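Local coordinates for subtilase cytotoxin subunit A (Escherichia coli, PDB 2IY9), which is the serine protease subunit of an AB5 toxin and cleaves the host endoplasmic reticulum chaperone BiP, setting off a stress response that ends in cell death, at residues A129-M134 with T163-R168. Numbering follows the deposited sequence.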
loop_
_atom_site.group_PDB
_atom_site.type_symbol
_atom_site.label_atom_id
_atom_site.label_comp_id
_atom_site.label_asym_id
_atom_site.label_seq_id
_atom_site.Cartn_x
_atom_site.Cartn_y
_atom_site.Cartn_z
ATOM N N ALA A 129 -1.188 4.877 15.157
ATOM C CA ALA A 129 -1.275 5.631 13.905
ATOM C C ALA A 129 -2.646 5.486 13.277
ATOM O O ALA A 129 -3.239 6.481 12.855
ATOM C CB ALA A 129 -0.195 5.175 12.935
ATOM N N ILE A 130 -3.148 4.247 13.243
ATOM C CA ILE A 130 -4.431 3.939 12.622
ATOM C C ILE A 130 -5.601 4.438 13.480
ATOM O O ILE A 130 -6.534 5.044 12.961
ATOM C CB ILE A 130 -4.583 2.427 12.309
ATOM C CG1 ILE A 130 -3.584 1.991 11.229
ATOM C CG2 ILE A 130 -6.000 2.125 11.813
ATOM C CD1 ILE A 130 -3.408 0.460 11.136
ATOM N N GLU A 131 -5.535 4.197 14.791
ATOM C CA GLU A 131 -6.538 4.734 15.727
ATOM C C GLU A 131 -6.700 6.244 15.570
ATOM O O GLU A 131 -7.800 6.775 15.726
ATOM C CB GLU A 131 -6.165 4.438 17.184
ATOM C CG GLU A 131 -6.290 2.984 17.613
ATOM C CD GLU A 131 -5.663 2.729 18.987
ATOM O OE1 GLU A 131 -4.975 3.627 19.524
ATOM O OE2 GLU A 131 -5.853 1.626 19.532
ATOM N N SER A 132 -5.595 6.928 15.293
ATOM C CA SER A 132 -5.600 8.385 15.117
ATOM C C SER A 132 -6.412 8.803 13.887
ATOM O O SER A 132 -7.199 9.763 13.942
ATOM C CB SER A 132 -4.165 8.930 15.069
ATOM O OG SER A 132 -4.160 10.304 14.723
ATOM N N ILE A 133 -6.258 8.065 12.790
ATOM C CA ILE A 133 -7.117 8.270 11.619
ATOM C C ILE A 133 -8.583 8.017 11.969
ATOM O O ILE A 133 -9.470 8.829 11.660
ATOM C CB ILE A 133 -6.739 7.345 10.444
ATOM C CG1 ILE A 133 -5.284 7.561 10.025
ATOM C CG2 ILE A 133 -7.689 7.596 9.247
ATOM C CD1 ILE A 133 -4.725 6.486 9.079
ATOM N N MET A 134 -8.824 6.878 12.607
ATOM C CA MET A 134 -10.179 6.398 12.832
ATOM C C MET A 134 -11.031 7.316 13.695
ATOM O O MET A 134 -12.240 7.404 13.480
ATOM C CB MET A 134 -10.154 4.984 13.408
ATOM C CG MET A 134 -9.639 3.945 12.412
ATOM S SD MET A 134 -9.527 2.304 13.135
ATOM C CE MET A 134 -11.237 1.780 13.099
ATOM N N THR A 163 -6.693 -7.422 15.733
ATOM C CA THR A 163 -7.922 -8.056 15.274
ATOM C C THR A 163 -9.167 -7.244 15.664
ATOM O O THR A 163 -10.107 -7.112 14.875
ATOM C CB THR A 163 -7.981 -9.523 15.760
ATOM O OG1 THR A 163 -7.014 -10.290 15.026
ATOM C CG2 THR A 163 -9.340 -10.121 15.546
ATOM N N GLU A 164 -9.167 -6.685 16.870
ATOM C CA GLU A 164 -10.260 -5.802 17.286
ATOM C C GLU A 164 -10.354 -4.579 16.354
ATOM O O GLU A 164 -11.436 -4.241 15.857
ATOM C CB GLU A 164 -10.078 -5.368 18.748
ATOM C CG GLU A 164 -11.324 -4.719 19.382
ATOM C CD GLU A 164 -11.545 -3.269 18.950
ATOM O OE1 GLU A 164 -10.546 -2.524 18.782
ATOM O OE2 GLU A 164 -12.722 -2.871 18.769
ATOM N N LEU A 165 -9.213 -3.941 16.110
ATOM C CA LEU A 165 -9.163 -2.711 15.303
ATOM C C LEU A 165 -9.600 -2.960 13.863
ATOM O O LEU A 165 -10.377 -2.189 13.300
ATOM C CB LEU A 165 -7.758 -2.092 15.326
ATOM C CG LEU A 165 -7.650 -0.770 14.554
ATOM C CD1 LEU A 165 -6.754 0.223 15.240
ATOM C CD2 LEU A 165 -7.202 -1.017 13.111
ATOM N N LEU A 166 -9.090 -4.029 13.265
ATOM C CA LEU A 166 -9.376 -4.303 11.856
ATOM C C LEU A 166 -10.822 -4.732 11.628
ATOM O O LEU A 166 -11.449 -4.316 10.649
ATOM C CB LEU A 166 -8.381 -5.321 11.289
ATOM C CG LEU A 166 -6.918 -4.828 11.313
ATOM C CD1 LEU A 166 -5.966 -5.975 11.070
ATOM C CD2 LEU A 166 -6.665 -3.714 10.299
ATOM N N SER A 167 -11.363 -5.557 12.525
ATOM C CA SER A 167 -12.771 -5.963 12.380
ATOM C C SER A 167 -13.699 -4.761 12.572
ATOM O O SER A 167 -14.695 -4.640 11.866
ATOM C CB SER A 167 -13.145 -7.114 13.320
ATOM O OG SER A 167 -12.985 -6.729 14.674
ATOM N N ARG A 168 -13.343 -3.860 13.490
ATOM C CA ARG A 168 -14.070 -2.591 13.671
ATOM C C ARG A 168 -13.991 -1.692 12.429
ATOM O O ARG A 168 -15.017 -1.189 11.957
ATOM C CB ARG A 168 -13.557 -1.836 14.909
ATOM C CG ARG A 168 -14.367 -0.589 15.298
ATOM C CD ARG A 168 -14.142 -0.211 16.774
ATOM N NE ARG A 168 -12.913 0.551 17.030
ATOM C CZ ARG A 168 -11.714 0.010 17.203
ATOM N NH1 ARG A 168 -11.559 -1.296 17.106
ATOM N NH2 ARG A 168 -10.659 0.768 17.456
HETATM O O HOH W 1 -7.928 0.219 18.806
#
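Two neighbouring helices on one side of the parallel sheet of this subtilisin-like fold meet here, 125-134 and 160-172, running roughly the same way with segment axes 32° apart and 11.5 Å at closest approach. Leu165 carries the contact from helix 160-172. Its CG stands anti to the backbone N (chi1 -177°), which sends the isobutyl group across to the other helix, where Ile130, Glu131 and Met134 receive its branches. Leu165 CD2 lies against Ile130 CG2 at 3.6 Å, and Leu165 CD1 rests on the aliphatic part of Glu131, 3.7 Å from Glu131 CG. From the next turn Met134 crosses obliquely, its SD 3.9 Å from Leu165 CG. The helices follow strands 111-116 and 147-149, so each belongs to a beta-alpha-beta crossover of the alpha/beta core of the subtilase fold; Ile130 and Leu166 both reach down to Ile177 of strand 176-180. A bend at chi3 (78°) turns Met134 CE over one face of the Arg168 guanidinium, off-centre toward its rim and 4.3 Å above the plane. No direct hydrogen bond joins the segments; on the side of Leu165 where Glu131 and Arg168 extend, a water donates to Glu131 OE2 at 2.6 Å and accepts from Arg168 NH2 at 3.1 Å, linking opposite charges that do not touch. The Glu131 carboxylate also forms a salt bridge with Arg128, one turn back on its own helix.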